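Local coordinates for uncharacterized protein (Enterococcus faecalis, PDB 3PM7) that is of unknown function but belongs to the PC4 family of transcriptional coactivators, and so may bind single-stranded nucleic acid, at residues Glu26-Ser31 with Arg42-Asp47; Lys38-Glu43 with Gly54-Asn59; Arg21-Glu26 with His48-Lys53; Ser6-Glu11 with Ser31-Pro36. One frame throughout, in Å; residues are numbered along the deposited sequence.

Contact 1 (Glu26-Ser31 with Arg42-Asp47); sequences ELNLIS and REWAPD
Glu-26 and Arg-42 form an antiparallel hydrogen-bonded pair: Glu-26 N gives to Arg-42 O at 2.8 Å, and Arg-42 N gives to Glu-26 O at 3.2 Å. Across the short segments the strand axes run 97° apart, and farther along the contact passes to side chains gathered on Trp-44, whose CG lies beside its backbone N (chi1 -72°). Its NE1 donates to a water 2.8 Å away, in the ring plane. The same water accepts a weak bond from Asn-28 ND2. ND2 and Trp-44 NE1 are both donors, 3.5 Å apart, so the water oxygen serves the two where they cannot serve each other. Asn-28 ND2 also gives to Glu-26 OE1, although that oxygen is less surely placed. Glu-26 OE2 has a salt-bridge partner in Arg-24. Branched, apolar Ile-30 suits the benzene end, bringing CD1 to 3.8 Å from Trp-44 CZ2. The contact joins the hairpin strands 24-30 and 38-44; strand 9-18 flanks the first, while Phe-5 and His-48 meet Trp-44 edge-to-face.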
loop_
_atom_site.group_PDB
_atom_site.type_symbol
_atom_site.label_atom_id
_atom_site.label_comp_id
_atom_site.label_asym_id
_atom_site.label_seq_id
_atom_site.Cartn_x
_atom_site.Cartn_y
_atom_site.Cartn_z
ATOM N N GLU A 26 -3.520 7.249 -2.093
ATOM C CA GLU A 26 -2.273 7.989 -2.294
ATOM C C GLU A 26 -1.070 7.254 -1.751
ATOM O O GLU A 26 -1.157 6.634 -0.717
ATOM C CB GLU A 26 -2.344 9.348 -1.570
ATOM C CG GLU A 26 -3.258 10.396 -2.200
ATOM C CD GLU A 26 -3.347 11.677 -1.371
ATOM O OE1 GLU A 26 -2.430 11.954 -0.544
ATOM O OE2 GLU A 26 -4.344 12.417 -1.549
ATOM N N LEU A 27 0.063 7.344 -2.434
ATOM C CA LEU A 27 1.328 6.992 -1.810
ATOM C C LEU A 27 1.967 8.288 -1.335
ATOM O O LEU A 27 2.296 9.158 -2.156
ATOM C CB LEU A 27 2.269 6.324 -2.811
ATOM C CG LEU A 27 3.621 5.945 -2.192
ATOM C CD1 LEU A 27 3.406 4.767 -1.226
ATOM C CD2 LEU A 27 4.626 5.559 -3.270
ATOM N N ASN A 28 2.135 8.437 -0.023
ATOM C CA ASN A 28 2.827 9.605 0.556
ATOM C C ASN A 28 3.973 9.186 1.449
ATOM O O ASN A 28 3.959 8.079 1.983
ATOM C CB ASN A 28 1.868 10.435 1.418
ATOM C CG ASN A 28 0.769 11.082 0.594
ATOM O OD1 ASN A 28 1.040 11.664 -0.449
ATOM N ND2 ASN A 28 -0.472 10.976 1.053
ATOM N N LEU A 29 4.955 10.076 1.628
ATOM C CA LEU A 29 5.980 9.874 2.654
ATOM C C LEU A 29 5.565 10.665 3.887
ATOM O O LEU A 29 5.316 11.864 3.813
ATOM C CB LEU A 29 7.367 10.318 2.173
ATOM C CG LEU A 29 8.477 10.159 3.225
ATOM C CD1 LEU A 29 8.779 8.681 3.391
ATOM C CD2 LEU A 29 9.753 10.909 2.831
ATOM N N ILE A 30 5.464 9.991 5.021
ATOM C CA ILE A 30 4.819 10.587 6.176
ATOM C C ILE A 30 5.614 10.351 7.449
ATOM O O ILE A 30 6.172 9.257 7.649
ATOM C CB ILE A 30 3.415 9.991 6.371
ATOM C CG1 ILE A 30 2.552 10.313 5.154
ATOM C CG2 ILE A 30 2.748 10.557 7.621
ATOM C CD1 ILE A 30 1.101 10.141 5.409
ATOM N N SER A 31 5.678 11.383 8.285
ATOM C CA SER A 31 6.191 11.242 9.631
ATOM C C SER A 31 4.983 11.364 10.560
ATOM O O SER A 31 4.445 12.452 10.716
ATOM C CB SER A 31 7.209 12.351 9.946
ATOM O OG SER A 31 7.780 12.194 11.253
ATOM N N ARG A 42 -2.829 4.861 1.309
ATOM C CA ARG A 42 -4.049 5.059 2.063
ATOM C C ARG A 42 -5.007 5.977 1.312
ATOM O O ARG A 42 -4.587 6.762 0.468
ATOM C CB ARG A 42 -3.624 5.685 3.404
ATOM C CG ARG A 42 -4.689 6.259 4.298
ATOM C CD ARG A 42 -4.021 6.916 5.536
ATOM N NE ARG A 42 -2.908 6.105 6.028
ATOM C CZ ARG A 42 -3.024 5.079 6.873
ATOM N NH1 ARG A 42 -4.219 4.728 7.350
ATOM N NH2 ARG A 42 -1.938 4.401 7.253
ATOM N N GLU A 43 -6.291 5.900 1.642
ATOM C CA GLU A 43 -7.298 6.793 1.071
ATOM C C GLU A 43 -7.361 8.100 1.884
ATOM O O GLU A 43 -7.334 8.068 3.110
ATOM C CB GLU A 43 -8.665 6.100 1.080
ATOM C CG GLU A 43 -9.688 6.681 0.081
ATOM C CD GLU A 43 -9.463 6.217 -1.348
ATOM O OE1 GLU A 43 -8.815 5.170 -1.542
ATOM O OE2 GLU A 43 -9.931 6.903 -2.283
ATOM N N TRP A 44 -7.434 9.242 1.192
ATOM C CA TRP A 44 -7.471 10.551 1.843
ATOM C C TRP A 44 -8.598 11.410 1.288
ATOM O O TRP A 44 -8.811 11.445 0.067
ATOM C CB TRP A 44 -6.173 11.293 1.569
ATOM C CG TRP A 44 -4.995 10.764 2.299
ATOM C CD1 TRP A 44 -4.112 9.817 1.861
ATOM C CD2 TRP A 44 -4.553 11.162 3.611
ATOM N NE1 TRP A 44 -3.137 9.602 2.823
ATOM C CE2 TRP A 44 -3.398 10.412 3.906
ATOM C CE3 TRP A 44 -5.025 12.076 4.554
ATOM C CZ2 TRP A 44 -2.712 10.548 5.101
ATOM C CZ3 TRP A 44 -4.329 12.214 5.761
ATOM C CH2 TRP A 44 -3.187 11.458 6.013
ATOM N N ALA A 45 -9.288 12.129 2.168
ATOM C CA ALA A 45 -10.315 13.076 1.742
ATOM C C ALA A 45 -9.694 14.160 0.866
ATOM O O ALA A 45 -8.474 14.322 0.861
ATOM C CB ALA A 45 -11.019 13.686 2.959
ATOM N N PRO A 46 -10.533 14.912 0.124
ATOM C CA PRO A 46 -10.096 15.942 -0.834
ATOM C C PRO A 46 -8.877 16.790 -0.416
ATOM O O PRO A 46 -7.851 16.779 -1.111
ATOM C CB PRO A 46 -11.343 16.819 -0.980
ATOM C CG PRO A 46 -12.467 15.852 -0.827
ATOM C CD PRO A 46 -12.007 14.812 0.171
ATOM N N ASP A 47 -8.972 17.529 0.679
ATOM C CA ASP A 47 -7.839 18.366 1.084
ATOM C C ASP A 47 -7.088 17.759 2.278
ATOM O O ASP A 47 -6.611 18.478 3.172
ATOM C CB ASP A 47 -8.290 19.800 1.392
ATOM C CG ASP A 47 -7.147 20.813 1.270
ATOM O OD1 ASP A 47 -6.294 20.646 0.367
ATOM O OD2 ASP A 47 -7.100 21.777 2.073
HETATM O O HOH W 1 -0.825 8.158 2.444
#

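Contact 2 (Lys38-Glu43 with Gly54-Asn59); sequences KFDLRE and GITLTN
Gly-54 meets Arg-42 as a non-hydrogen-bonded pair, CA atoms 4.0 Å apart, where a side chain would collide with Leu-41 O and Arg-42 CB; its CA lies over one face of the Arg-42 guanidinium. Ile-55 exchanges two backbone bonds with Leu-41, and its CG2 packs 4.1 Å from Leu-41 CB, on the face turned to the second subunit. Thr-56 faces the other way. Its OG1 donates to Asp-40 OD2 at 3.1 Å, nearly along the C-O axis of that oxygen. Arg-42 grips the same carboxylate side-on, NE to OD1 and NH2 to OD2, each at 2.7 Å and in the guanidinium plane. This antiparallel pairing makes strand 54-57 outermost within this chain in the four-stranded sheet of a PC4-like fold. Thr-56 CG2, anti to its backbone N, presses tightly on Lys-38 CB at 3.5 Å. Leu-57 N donates almost straight to Phe-39 O (2.7 Å, 179°). Thr-58, a good N-cap type, caps helix 59-71, while its CG2 lies beside the extended Lys-38 chain.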
loop_
_atom_site.group_PDB
_atom_site.type_symbol
_atom_site.label_atom_id
_atom_site.label_comp_id
_atom_site.label_asym_id
_atom_site.label_seq_id
_atom_site.Cartn_x
_atom_site.Cartn_y
_atom_site.Cartn_z
ATOM N N LYS A 38 7.947 7.229 6.914
ATOM C CA LYS A 38 7.634 5.978 6.254
ATOM C C LYS A 38 6.698 6.210 5.067
ATOM O O LYS A 38 5.887 7.128 5.073
ATOM C CB LYS A 38 6.993 5.015 7.253
ATOM C CG LYS A 38 7.984 4.405 8.250
ATOM C CD LYS A 38 7.331 3.458 9.265
ATOM C CE LYS A 38 8.322 3.096 10.378
ATOM N NZ LYS A 38 7.765 2.131 11.398
ATOM N N PHE A 39 6.802 5.371 4.048
ATOM C CA PHE A 39 5.829 5.401 2.975
ATOM C C PHE A 39 4.488 4.876 3.467
ATOM O O PHE A 39 4.431 3.936 4.248
ATOM C CB PHE A 39 6.340 4.605 1.780
ATOM C CG PHE A 39 7.491 5.271 1.088
ATOM C CD1 PHE A 39 8.792 4.836 1.295
ATOM C CD2 PHE A 39 7.271 6.357 0.258
ATOM C CE1 PHE A 39 9.855 5.461 0.662
ATOM C CE2 PHE A 39 8.331 7.006 -0.367
ATOM C CZ PHE A 39 9.621 6.552 -0.178
ATOM N N ASP A 40 3.415 5.500 2.996
ATOM C CA ASP A 40 2.079 5.287 3.525
ATOM C C ASP A 40 1.126 5.240 2.333
ATOM O O ASP A 40 1.137 6.134 1.472
ATOM C CB ASP A 40 1.703 6.434 4.485
ATOM C CG ASP A 40 0.367 6.209 5.185
ATOM O OD1 ASP A 40 -0.653 6.816 4.795
ATOM O OD2 ASP A 40 0.327 5.420 6.135
ATOM N N LEU A 41 0.318 4.191 2.271
ATOM C CA LEU A 41 -0.575 3.967 1.129
ATOM C C LEU A 41 -1.989 3.905 1.678
ATOM O O LEU A 41 -2.315 3.014 2.447
ATOM C CB LEU A 41 -0.228 2.636 0.465
ATOM C CG LEU A 41 -0.794 2.347 -0.922
ATOM C CD1 LEU A 41 -0.335 3.404 -1.887
ATOM C CD2 LEU A 41 -0.348 0.967 -1.395
ATOM N N ARG A 42 -2.829 4.861 1.309
ATOM C CA ARG A 42 -4.049 5.059 2.063
ATOM C C ARG A 42 -5.007 5.977 1.312
ATOM O O ARG A 42 -4.587 6.762 0.468
ATOM C CB ARG A 42 -3.624 5.685 3.404
ATOM C CG ARG A 42 -4.689 6.259 4.298
ATOM C CD ARG A 42 -4.021 6.916 5.536
ATOM N NE ARG A 42 -2.908 6.105 6.028
ATOM C CZ ARG A 42 -3.024 5.079 6.873
ATOM N NH1 ARG A 42 -4.219 4.728 7.350
ATOM N NH2 ARG A 42 -1.938 4.401 7.253
ATOM N N GLU A 43 -6.291 5.900 1.642
ATOM C CA GLU A 43 -7.298 6.793 1.071
ATOM C C GLU A 43 -7.361 8.100 1.884
ATOM O O GLU A 43 -7.334 8.068 3.110
ATOM C CB GLU A 43 -8.665 6.100 1.080
ATOM C CG GLU A 43 -9.688 6.681 0.081
ATOM C CD GLU A 43 -9.463 6.217 -1.348
ATOM O OE1 GLU A 43 -8.815 5.170 -1.542
ATOM O OE2 GLU A 43 -9.931 6.903 -2.283
ATOM N N GLY A 54 -5.634 2.199 5.377
ATOM C CA GLY A 54 -4.480 1.992 4.529
ATOM C C GLY A 54 -3.395 1.273 5.282
ATOM O O GLY A 54 -3.670 0.609 6.263
ATOM N N ILE A 55 -2.155 1.430 4.835
ATOM C CA ILE A 55 -1.061 0.654 5.406
ATOM C C ILE A 55 0.234 1.475 5.339
ATOM O O ILE A 55 0.467 2.225 4.398
ATOM C CB ILE A 55 -0.915 -0.689 4.641
ATOM C CG1 ILE A 55 0.046 -1.635 5.345
ATOM C CG2 ILE A 55 -0.464 -0.455 3.193
ATOM C CD1 ILE A 55 0.001 -3.035 4.780
ATOM N N THR A 56 1.076 1.342 6.345
ATOM C CA THR A 56 2.368 2.021 6.319
ATOM C C THR A 56 3.424 0.996 5.903
ATOM O O THR A 56 3.295 -0.187 6.209
ATOM C CB THR A 56 2.677 2.626 7.695
ATOM O OG1 THR A 56 1.538 3.381 8.130
ATOM C CG2 THR A 56 3.878 3.567 7.626
ATOM N N LEU A 57 4.436 1.424 5.160
ATOM C CA LEU A 57 5.536 0.519 4.838
ATOM C C LEU A 57 6.814 0.980 5.521
ATOM O O LEU A 57 7.287 2.087 5.262
ATOM C CB LEU A 57 5.763 0.449 3.334
ATOM C CG LEU A 57 4.580 -0.115 2.547
ATOM C CD1 LEU A 57 4.794 0.037 1.052
ATOM C CD2 LEU A 57 4.363 -1.574 2.927
ATOM N N THR A 58 7.376 0.144 6.387
ATOM C CA THR A 58 8.705 0.439 6.910
ATOM C C THR A 58 9.604 0.506 5.689
ATOM O O THR A 58 9.193 0.114 4.593
ATOM C CB THR A 58 9.205 -0.659 7.838
ATOM O OG1 THR A 58 9.404 -1.857 7.076
ATOM C CG2 THR A 58 8.194 -0.924 8.939
ATOM N N ASN A 59 10.821 1.007 5.850
ATOM C CA ASN A 59 11.690 1.179 4.688
ATOM C C ASN A 59 12.188 -0.157 4.130
ATOM O O ASN A 59 12.527 -0.261 2.945
ATOM C CB ASN A 59 12.852 2.118 5.015
ATOM C CG ASN A 59 12.374 3.500 5.407
ATOM O OD1 ASN A 59 12.157 4.362 4.553
ATOM N ND2 ASN A 59 12.186 3.712 6.704
#

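Contact 3 (Arg21-Glu26 with His48-Lys53). With SO4 (sulfate ion), chain D.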
loop_
_atom_site.group_PDB
_atom_site.type_symbol
_atom_site.label_atom_id
_atom_site.label_comp_id
_atom_site.label_asym_id
_atom_site.label_seq_id
_atom_site.Cartn_x
_atom_site.Cartn_y
_atom_site.Cartn_z
ATOM N N ARG A 21 -16.366 11.265 -4.754
ATOM C CA ARG A 21 -16.439 12.164 -3.612
ATOM C C ARG A 21 -15.106 12.896 -3.428
ATOM O O ARG A 21 -14.889 13.608 -2.435
ATOM C CB ARG A 21 -16.785 11.373 -2.338
ATOM C CG ARG A 21 -18.157 10.695 -2.359
ATOM C CD ARG A 21 -19.271 11.690 -2.722
ATOM N NE ARG A 21 -19.311 12.838 -1.804
ATOM C CZ ARG A 21 -19.860 14.017 -2.098
ATOM N NH1 ARG A 21 -20.396 14.223 -3.290
ATOM N NH2 ARG A 21 -19.877 14.989 -1.201
ATOM N N GLY A 22 -14.188 12.699 -4.368
ATOM C CA GLY A 22 -12.917 13.407 -4.297
ATOM C C GLY A 22 -11.881 12.767 -3.394
ATOM O O GLY A 22 -10.785 13.292 -3.244
ATOM N N TRP A 23 -12.196 11.629 -2.795
ATOM C CA TRP A 23 -11.190 10.951 -1.983
ATOM C C TRP A 23 -10.191 10.314 -2.931
ATOM O O TRP A 23 -10.558 9.881 -4.023
ATOM C CB TRP A 23 -11.827 9.876 -1.099
ATOM C CG TRP A 23 -12.535 10.412 0.121
ATOM C CD1 TRP A 23 -13.602 11.261 0.142
ATOM C CD2 TRP A 23 -12.239 10.107 1.490
ATOM N NE1 TRP A 23 -13.979 11.515 1.436
ATOM C CE2 TRP A 23 -13.162 10.816 2.283
ATOM C CE3 TRP A 23 -11.274 9.313 2.122
ATOM C CZ2 TRP A 23 -13.149 10.756 3.686
ATOM C CZ3 TRP A 23 -11.262 9.253 3.516
ATOM C CH2 TRP A 23 -12.195 9.970 4.277
ATOM N N ARG A 24 -8.928 10.245 -2.521
ATOM C CA ARG A 24 -7.887 9.673 -3.374
ATOM C C ARG A 24 -7.102 8.610 -2.624
ATOM O O ARG A 24 -6.799 8.780 -1.446
ATOM C CB ARG A 24 -6.900 10.768 -3.801
ATOM C CG ARG A 24 -7.494 11.905 -4.633
ATOM C CD ARG A 24 -6.884 13.224 -4.173
ATOM N NE ARG A 24 -5.967 13.806 -5.142
ATOM C CZ ARG A 24 -4.839 14.443 -4.822
ATOM N NH1 ARG A 24 -4.460 14.562 -3.552
ATOM N NH2 ARG A 24 -4.078 14.949 -5.782
ATOM N N LYS A 25 -6.720 7.544 -3.315
ATOM C CA LYS A 25 -5.768 6.594 -2.750
ATOM C C LYS A 25 -4.381 7.089 -3.099
ATOM O O LYS A 25 -4.097 7.362 -4.273
ATOM C CB LYS A 25 -6.000 5.177 -3.293
ATOM C CG LYS A 25 -5.336 4.113 -2.419
ATOM C CD LYS A 25 -5.769 2.678 -2.774
ATOM C CE LYS A 25 -7.196 2.352 -2.332
ATOM N NZ LYS A 25 -7.693 1.100 -3.044
ATOM N N GLU A 26 -3.520 7.249 -2.093
ATOM C CA GLU A 26 -2.273 7.989 -2.294
ATOM C C GLU A 26 -1.070 7.254 -1.751
ATOM O O GLU A 26 -1.157 6.634 -0.717
ATOM C CB GLU A 26 -2.344 9.348 -1.570
ATOM C CG GLU A 26 -3.258 10.396 -2.200
ATOM C CD GLU A 26 -3.347 11.677 -1.371
ATOM O OE1 GLU A 26 -2.430 11.954 -0.544
ATOM O OE2 GLU A 26 -4.344 12.417 -1.549
ATOM N N HIS A 48 -6.985 16.433 2.271
ATOM C CA HIS A 48 -6.341 15.696 3.347
ATOM C C HIS A 48 -6.938 16.051 4.699
ATOM O O HIS A 48 -6.229 16.064 5.700
ATOM C CB HIS A 48 -4.831 15.984 3.378
ATOM C CG HIS A 48 -4.128 15.642 2.104
ATOM N ND1 HIS A 48 -3.741 14.358 1.794
ATOM C CD2 HIS A 48 -3.772 16.409 1.046
ATOM C CE1 HIS A 48 -3.166 14.345 0.603
ATOM N NE2 HIS A 48 -3.169 15.580 0.130
ATOM N N GLU A 49 -8.232 16.331 4.739
ATOM C CA GLU A 49 -8.852 16.762 5.989
ATOM C C GLU A 49 -9.114 15.562 6.897
ATOM O O GLU A 49 -9.418 15.710 8.073
ATOM C CB GLU A 49 -10.170 17.493 5.706
ATOM C CG GLU A 49 -11.263 16.588 5.149
ATOM C CD GLU A 49 -12.443 17.364 4.575
ATOM O OE1 GLU A 49 -13.136 16.824 3.677
ATOM O OE2 GLU A 49 -12.676 18.511 5.023
ATOM N N LYS A 50 -9.006 14.368 6.330
ATOM C CA LYS A 50 -9.354 13.151 7.038
ATOM C C LYS A 50 -8.777 11.982 6.274
ATOM O O LYS A 50 -8.705 12.015 5.035
ATOM C CB LYS A 50 -10.873 13.031 7.140
ATOM C CG LYS A 50 -11.378 11.784 7.835
ATOM C CD LYS A 50 -12.886 11.847 8.032
ATOM C CE LYS A 50 -13.422 10.565 8.648
ATOM N NZ LYS A 50 -12.961 9.358 7.898
HETATM N N MSE A 51 -8.371 10.946 7.006
HETATM C CA MSE A 51 -7.757 9.778 6.385
HETATM C C MSE A 51 -8.665 8.557 6.474
HETATM O O MSE A 51 -9.537 8.469 7.324
HETATM C CB MSE A 51 -6.395 9.478 7.024
HETATM C CG MSE A 51 -6.472 8.674 8.309
HETATM SE SE MSE A 51 -4.729 8.111 9.044
HETATM C CE MSE A 51 -4.221 9.766 9.929
ATOM N N GLY A 52 -8.463 7.619 5.568
ATOM C CA GLY A 52 -9.224 6.388 5.601
ATOM C C GLY A 52 -8.258 5.263 5.866
ATOM O O GLY A 52 -7.142 5.494 6.333
ATOM N N LYS A 53 -8.681 4.051 5.532
ATOM C CA LYS A 53 -7.920 2.845 5.808
ATOM C C LYS A 53 -6.748 2.704 4.859
ATOM O O LYS A 53 -6.835 3.052 3.680
ATOM C CB LYS A 53 -8.825 1.612 5.684
ATOM C CG LYS A 53 -9.494 1.466 4.325
ATOM C CD LYS A 53 -10.242 0.138 4.202
ATOM C CE LYS A 53 -11.419 0.059 5.171
ATOM N NZ LYS A 53 -12.530 0.987 4.806
HETATM S S SO4 D . -18.251 12.920 1.787
HETATM O O1 SO4 D . -19.523 13.475 1.333
HETATM O O2 SO4 D . -17.884 13.520 3.066
HETATM O O3 SO4 D . -18.378 11.471 1.925
HETATM O O4 SO4 D . -17.205 13.208 0.815
#
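This is a surface packing contact, in which Trp-23, just before strand 24-30, lays its ring edge against Lys-50 to Gly-52, around the short strand 51-52 that follows the loop after strand 38-44. The CG of Trp-23 lies beside its backbone N (chi1 -77°), and the benzene end does the touching. Trp-23 CZ3 comes to 3.8 Å from Gly-52 N, which lies in the ring plane, and Trp-23 CH2 is as far from Lys-50 NZ, also at the edge. The ammonium therefore does not sit over the ring as a cation-pi partner would. Glycine suits position 52, since a CB there would stand tightly against CZ3. Farther in, the salt bridge of Arg-24 NH1 to Glu-26 OE2 has a weak hydrogen bond, bent to 123°, while OE1 is the acceptor for Asn-28 ND2. The Arg-24 guanidinium plane stands 74° from the imidazole of His-48, whose placing against Glu-26 is doubtful. Outside the packing, Arg-21 NH2 holds O1 of a sulfate, probably from the crystallisation liquor, at 3.0 Å. Its NE adds weaker bonds. The chemistry is thus van der Waals packing of an indole rim, and the sulfate says only that the Arg-21 guanidinium can take an anion.

Contact 4 (Ser6-Glu11 with Ser31-Pro36). With SO4 (sulfate ion), chain C.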
loop_
_atom_site.group_PDB
_atom_site.type_symbol
_atom_site.label_atom_id
_atom_site.label_comp_id
_atom_site.label_asym_id
_atom_site.label_seq_id
_atom_site.Cartn_x
_atom_site.Cartn_y
_atom_site.Cartn_z
ATOM N N SER A 6 -0.875 18.316 7.257
ATOM C CA SER A 6 0.025 19.013 6.337
ATOM C C SER A 6 1.464 18.993 6.839
ATOM O O SER A 6 2.408 18.967 6.056
ATOM C CB SER A 6 -0.429 20.457 6.112
ATOM O OG SER A 6 -0.126 21.265 7.238
ATOM N N TYR A 7 1.628 19.005 8.155
ATOM C CA TYR A 7 2.949 18.901 8.752
ATOM C C TYR A 7 3.503 17.467 8.662
ATOM O O TYR A 7 4.708 17.247 8.469
ATOM C CB TYR A 7 2.882 19.356 10.211
ATOM C CG TYR A 7 4.223 19.356 10.911
ATOM C CD1 TYR A 7 4.555 18.353 11.824
ATOM C CD2 TYR A 7 5.165 20.362 10.659
ATOM C CE1 TYR A 7 5.784 18.350 12.469
ATOM C CE2 TYR A 7 6.393 20.367 11.296
ATOM C CZ TYR A 7 6.695 19.360 12.202
ATOM O OH TYR A 7 7.917 19.349 12.830
ATOM N N GLU A 8 2.624 16.487 8.816
ATOM C CA GLU A 8 3.047 15.087 8.847
ATOM C C GLU A 8 3.338 14.530 7.448
ATOM O O GLU A 8 4.211 13.675 7.283
ATOM C CB GLU A 8 1.995 14.245 9.578
ATOM C CG GLU A 8 1.820 14.679 11.040
ATOM C CD GLU A 8 0.706 13.934 11.749
ATOM O OE1 GLU A 8 0.938 13.475 12.882
ATOM O OE2 GLU A 8 -0.398 13.803 11.178
ATOM N N ILE A 9 2.630 15.023 6.438
ATOM C CA ILE A 9 2.894 14.600 5.060
ATOM C C ILE A 9 4.132 15.307 4.538
ATOM O O ILE A 9 4.133 16.521 4.351
ATOM C CB ILE A 9 1.668 14.854 4.156
ATOM C CG1 ILE A 9 0.512 13.952 4.621
ATOM C CG2 ILE A 9 2.003 14.575 2.681
ATOM C CD1 ILE A 9 -0.797 14.198 3.927
ATOM N N LEU A 10 5.206 14.556 4.328
ATOM C CA LEU A 10 6.468 15.172 3.951
ATOM C C LEU A 10 6.541 15.327 2.445
ATOM O O LEU A 10 7.052 16.322 1.943
ATOM C CB LEU A 10 7.654 14.358 4.459
ATOM C CG LEU A 10 7.588 14.014 5.958
ATOM C CD1 LEU A 10 8.790 13.189 6.382
ATOM C CD2 LEU A 10 7.487 15.269 6.790
ATOM N N GLU A 11 6.024 14.336 1.733
ATOM C CA GLU A 11 6.057 14.341 0.281
ATOM C C GLU A 11 4.830 13.616 -0.245
ATOM O O GLU A 11 4.517 12.513 0.199
ATOM C CB GLU A 11 7.328 13.654 -0.223
ATOM C CG GLU A 11 7.601 13.846 -1.703
ATOM C CD GLU A 11 8.810 13.063 -2.182
ATOM O OE1 GLU A 11 9.257 12.139 -1.465
ATOM O OE2 GLU A 11 9.319 13.367 -3.281
ATOM N N SER A 31 5.678 11.383 8.285
ATOM C CA SER A 31 6.191 11.242 9.631
ATOM C C SER A 31 4.983 11.364 10.560
ATOM O O SER A 31 4.445 12.452 10.716
ATOM C CB SER A 31 7.209 12.351 9.946
ATOM O OG SER A 31 7.780 12.194 11.253
ATOM N N TRP A 32 4.522 10.254 11.144
ATOM C CA TRP A 32 3.467 10.342 12.171
ATOM C C TRP A 32 4.057 10.860 13.476
ATOM O O TRP A 32 4.937 10.224 14.059
ATOM C CB TRP A 32 2.792 8.968 12.425
ATOM C CG TRP A 32 2.166 8.341 11.187
ATOM C CD1 TRP A 32 2.513 7.151 10.605
ATOM C CD2 TRP A 32 1.081 8.866 10.405
ATOM N NE1 TRP A 32 1.716 6.915 9.511
ATOM C CE2 TRP A 32 0.831 7.950 9.370
ATOM C CE3 TRP A 32 0.297 10.022 10.483
ATOM C CZ2 TRP A 32 -0.169 8.152 8.418
ATOM C CZ3 TRP A 32 -0.698 10.215 9.547
ATOM C CH2 TRP A 32 -0.926 9.285 8.529
ATOM N N ASN A 33 3.585 12.023 13.929
ATOM C CA ASN A 33 3.961 12.555 15.230
ATOM C C ASN A 33 5.465 12.564 15.478
ATOM O O ASN A 33 5.898 12.191 16.563
ATOM C CB ASN A 33 3.295 11.759 16.362
ATOM C CG ASN A 33 1.788 11.721 16.249
ATOM O OD1 ASN A 33 1.238 11.032 15.387
ATOM N ND2 ASN A 33 1.108 12.436 17.140
ATOM N N GLY A 34 6.263 12.989 14.498
ATOM C CA GLY A 34 7.699 13.146 14.711
ATOM C C GLY A 34 8.474 11.836 14.651
ATOM O O GLY A 34 9.674 11.791 14.935
ATOM N N ARG A 35 7.796 10.758 14.280
ATOM C CA ARG A 35 8.446 9.462 14.170
ATOM C C ARG A 35 9.242 9.369 12.854
ATOM O O ARG A 35 9.053 10.192 11.948
ATOM C CB ARG A 35 7.382 8.344 14.226
ATOM C CG ARG A 35 6.650 8.239 15.576
ATOM C CD ARG A 35 7.619 7.846 16.665
ATOM N NE ARG A 35 8.019 6.453 16.487
ATOM C CZ ARG A 35 9.176 5.959 16.913
ATOM N NH1 ARG A 35 10.054 6.748 17.514
ATOM N NH2 ARG A 35 9.461 4.683 16.728
ATOM N N PRO A 36 10.147 8.379 12.750
ATOM C CA PRO A 36 10.863 8.192 11.489
ATOM C C PRO A 36 9.901 8.102 10.304
ATOM O O PRO A 36 8.853 7.452 10.404
ATOM C CB PRO A 36 11.604 6.878 11.714
ATOM C CG PRO A 36 11.982 6.968 13.204
ATOM C CD PRO A 36 10.747 7.587 13.846
HETATM S S SO4 C . 11.644 3.646 19.076
HETATM O O1 SO4 C . 11.275 2.772 17.964
HETATM O O2 SO4 C . 10.513 3.766 19.992
HETATM O O3 SO4 C . 12.785 3.076 19.786
HETATM O O4 SO4 C . 12.005 4.968 18.571
#
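Ser-31 N donates to Glu-8 O at 2.9 Å, tying the end of helix 3-8 to the chain that leaves strand 24-30, close to where Ile-9 drops out of helical geometry. Glu-8 carries most of the side-chain contact. Its CG lies beside the backbone N (chi1 -62°) and the chain then runs extended past Ser-31 O, CB being 3.2 Å from that oxygen. At its end OE1 accepts from Asn-33 N at 3.2 Å, on the anti side and 31° out of the carboxylate plane. OE2 meets the edge of Trp-32, 3.9 Å from CE3, with carboxylate and ring nearly perpendicular. Leu-10 adds an apolar touch, CD1 to Ser-31 CB at 4.0 Å. Arg-35 holds a sulfate with two nitrogens, NH1 to O4 at 2.8 Å and NH2 to O1, while Pro-36 CD covers the guanidinium centre. Leu-10 and Glu-11 both face Leu-29, a classic beta bulge. Asn-33 and Gly-34, residue types at ease with positive phi, fill the middle of a type I' turn closed by Arg-35 N to Trp-32 O.

Overall arrangement
Contacts 1 and 2 share Arg-42 and Glu-43 on strand 38-44, which pairs with 24-30 in one and with 54-57 in the other; their centres are about 9 Å apart. Contact 3 lies about 6 Å from contact 1, centre to centre, joined to it by Glu-43 O and Gly-52 N at 2.7 Å. Contact 4 adds the remaining strand, Leu-29 O taking Leu-10 N. Trp-32 reaches from contact 4 to the other three: it touches Trp-44 of contact 1, its CZ2 is 3.6 Å from Asp-40 OD2 of contact 2, and its CZ3 as close to CE of selenomethionine Met-51 in contact 3. Contacts 1, 2 and 3 all touch the second subunit, while contact 4 does not.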